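PDB 3LRX: putative hydrogenase from Pyrococcus furiosus, which probably acts as an oxidoreductase using FAD and a [2Fe-2S] cluster, this chain being one domain of the longer protein. Local coordinates for residues D114-V119 / V137-D142. Sequence-based numbering, arbitrary orientation.
Sequences DLVFMV and VPMKVD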
loop_
_atom_site.group_PDB
_atom_site.type_symbol
_atom_site.label_atom_id
_atom_site.label_comp_id
_atom_site.label_asym_id
_atom_site.label_seq_id
_atom_site.Cartn_x
_atom_site.Cartn_y
_atom_site.Cartn_z
ATOM N N ASP A 114 -24.652 5.383 1.472
ATOM C CA ASP A 114 -23.891 4.507 0.584
ATOM C C ASP A 114 -22.432 4.440 1.016
ATOM O O ASP A 114 -21.773 3.418 0.809
ATOM C CB ASP A 114 -23.940 5.010 -0.865
ATOM C CG ASP A 114 -25.271 4.744 -1.547
ATOM O OD1 ASP A 114 -25.689 3.570 -1.600
ATOM O OD2 ASP A 114 -25.887 5.708 -2.050
ATOM N N LEU A 115 -21.918 5.528 1.592
ATOM C CA LEU A 115 -20.515 5.570 2.029
ATOM C C LEU A 115 -20.229 6.551 3.154
ATOM O O LEU A 115 -20.949 7.518 3.338
ATOM C CB LEU A 115 -19.609 5.923 0.853
ATOM C CG LEU A 115 -18.204 6.444 1.186
ATOM C CD1 LEU A 115 -17.362 5.366 1.851
ATOM C CD2 LEU A 115 -17.531 6.891 -0.106
ATOM N N VAL A 116 -19.176 6.293 3.916
ATOM C CA VAL A 116 -18.806 7.191 4.992
ATOM C C VAL A 116 -17.293 7.298 4.994
ATOM O O VAL A 116 -16.579 6.298 4.852
ATOM C CB VAL A 116 -19.341 6.710 6.349
ATOM C CG1 VAL A 116 -18.932 5.290 6.592
ATOM C CG2 VAL A 116 -18.843 7.604 7.451
ATOM N N PHE A 117 -16.820 8.535 5.116
ATOM C CA PHE A 117 -15.403 8.855 5.081
ATOM C C PHE A 117 -15.059 9.700 6.282
ATOM O O PHE A 117 -15.794 10.616 6.619
ATOM C CB PHE A 117 -15.125 9.636 3.809
ATOM C CG PHE A 117 -13.753 10.179 3.728
ATOM C CD1 PHE A 117 -13.531 11.543 3.753
ATOM C CD2 PHE A 117 -12.679 9.329 3.609
ATOM C CE1 PHE A 117 -12.238 12.057 3.654
ATOM C CE2 PHE A 117 -11.386 9.828 3.511
ATOM C CZ PHE A 117 -11.168 11.197 3.532
HETATM N N MSE A 118 -13.949 9.408 6.940
HETATM C CA MSE A 118 -13.592 10.196 8.106
HETATM C C MSE A 118 -12.130 10.560 8.108
HETATM O O MSE A 118 -11.327 9.950 7.418
HETATM C CB MSE A 118 -13.912 9.420 9.384
HETATM C CG MSE A 118 -13.642 10.200 10.665
HETATM SE SE MSE A 118 -14.349 9.322 12.255
HETATM C CE MSE A 118 -12.943 9.793 13.496
ATOM N N VAL A 119 -11.792 11.568 8.886
ATOM C CA VAL A 119 -10.409 11.987 9.030
ATOM C C VAL A 119 -10.355 12.698 10.371
ATOM O O VAL A 119 -10.922 13.775 10.535
ATOM C CB VAL A 119 -9.946 12.908 7.848
ATOM C CG1 VAL A 119 -10.942 14.002 7.619
ATOM C CG2 VAL A 119 -8.580 13.482 8.154
ATOM N N VAL A 137 -22.758 -0.173 6.230
ATOM C CA VAL A 137 -22.324 0.822 5.266
ATOM C C VAL A 137 -20.799 0.842 5.269
ATOM O O VAL A 137 -20.156 0.847 6.312
ATOM C CB VAL A 137 -22.934 2.207 5.597
ATOM C CG1 VAL A 137 -22.953 2.424 7.088
ATOM C CG2 VAL A 137 -22.158 3.310 4.888
ATOM N N PRO A 138 -20.202 0.806 4.083
ATOM C CA PRO A 138 -18.744 0.814 3.928
ATOM C C PRO A 138 -18.126 2.109 4.424
ATOM O O PRO A 138 -18.802 3.136 4.492
ATOM C CB PRO A 138 -18.559 0.631 2.425
ATOM C CG PRO A 138 -19.765 1.353 1.854
ATOM C CD PRO A 138 -20.880 0.887 2.778
HETATM N N MSE A 139 -16.847 2.069 4.773
HETATM C CA MSE A 139 -16.183 3.273 5.255
HETATM C C MSE A 139 -14.730 3.364 4.831
HETATM O O MSE A 139 -14.077 2.361 4.575
HETATM C CB MSE A 139 -16.266 3.357 6.773
HETATM C CG MSE A 139 -15.767 4.667 7.333
HETATM SE SE MSE A 139 -16.121 4.644 9.187
HETATM C CE MSE A 139 -14.409 5.245 9.838
ATOM N N LYS A 140 -14.211 4.576 4.777
ATOM C CA LYS A 140 -12.842 4.757 4.366
ATOM C C LYS A 140 -12.247 5.766 5.328
ATOM O O LYS A 140 -12.953 6.622 5.844
ATOM C CB LYS A 140 -12.826 5.260 2.916
ATOM C CG LYS A 140 -11.481 5.183 2.184
ATOM C CD LYS A 140 -10.427 6.122 2.786
ATOM C CE LYS A 140 -9.041 6.027 2.104
ATOM N NZ LYS A 140 -8.953 6.509 0.680
ATOM N N VAL A 141 -10.956 5.636 5.594
ATOM C CA VAL A 141 -10.260 6.542 6.499
ATOM C C VAL A 141 -8.976 7.065 5.837
ATOM O O VAL A 141 -8.454 6.475 4.884
ATOM C CB VAL A 141 -9.910 5.818 7.825
ATOM C CG1 VAL A 141 -8.921 6.622 8.631
ATOM C CG2 VAL A 141 -11.162 5.598 8.633
ATOM N N ASP A 142 -8.470 8.176 6.355
ATOM C CA ASP A 142 -7.254 8.793 5.838
ATOM C C ASP A 142 -6.019 7.871 5.874
ATOM O O ASP A 142 -5.965 6.915 6.654
ATOM C CB ASP A 142 -6.970 10.085 6.622
ATOM C CG ASP A 142 -6.706 9.834 8.100
ATOM O OD1 ASP A 142 -7.561 9.228 8.769
ATOM O OD2 ASP A 142 -5.636 10.246 8.594
#
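Lys140, in the edge strand 139-141, bonds to both Val116 and Met118 of strand 115-119: its N donates to Val116 O at 2.9 Å, and its O accepts from Met118 N at 3.2 Å. A third bond, Val116 N to Pro138 O at 3.2 Å, is weak, bent to 134° at the hydrogen. Met139 CA lies 3.1 Å from Val116 O, adding a CA-H...O contact to that carbonyl. On the face that carries Val116 and Met139, Val116 CG1 packs against Met139 CB and CG, and Val132 of helix 122-132 packs on Val116. On the other face Phe117 and Lys140 run side by side; the lysine chain bends at chi2 (-66°), and its CD meets the ring edge in plane, 3.9 Å from Phe117 CE2. Phe117 and Leu115 use their own backbone groups toward strand 25-31, so alternate residues of 115-119 serve opposite neighbours. The pairing thus closes a beta-alpha-beta unit at the sheet margin: the backbone N and O of Lys140 are both used in it, while Lys140 NZ is held by Pro17 O in a loop and Asp142 OD1 by Gln125 NE2 of the crossover helix 122-132.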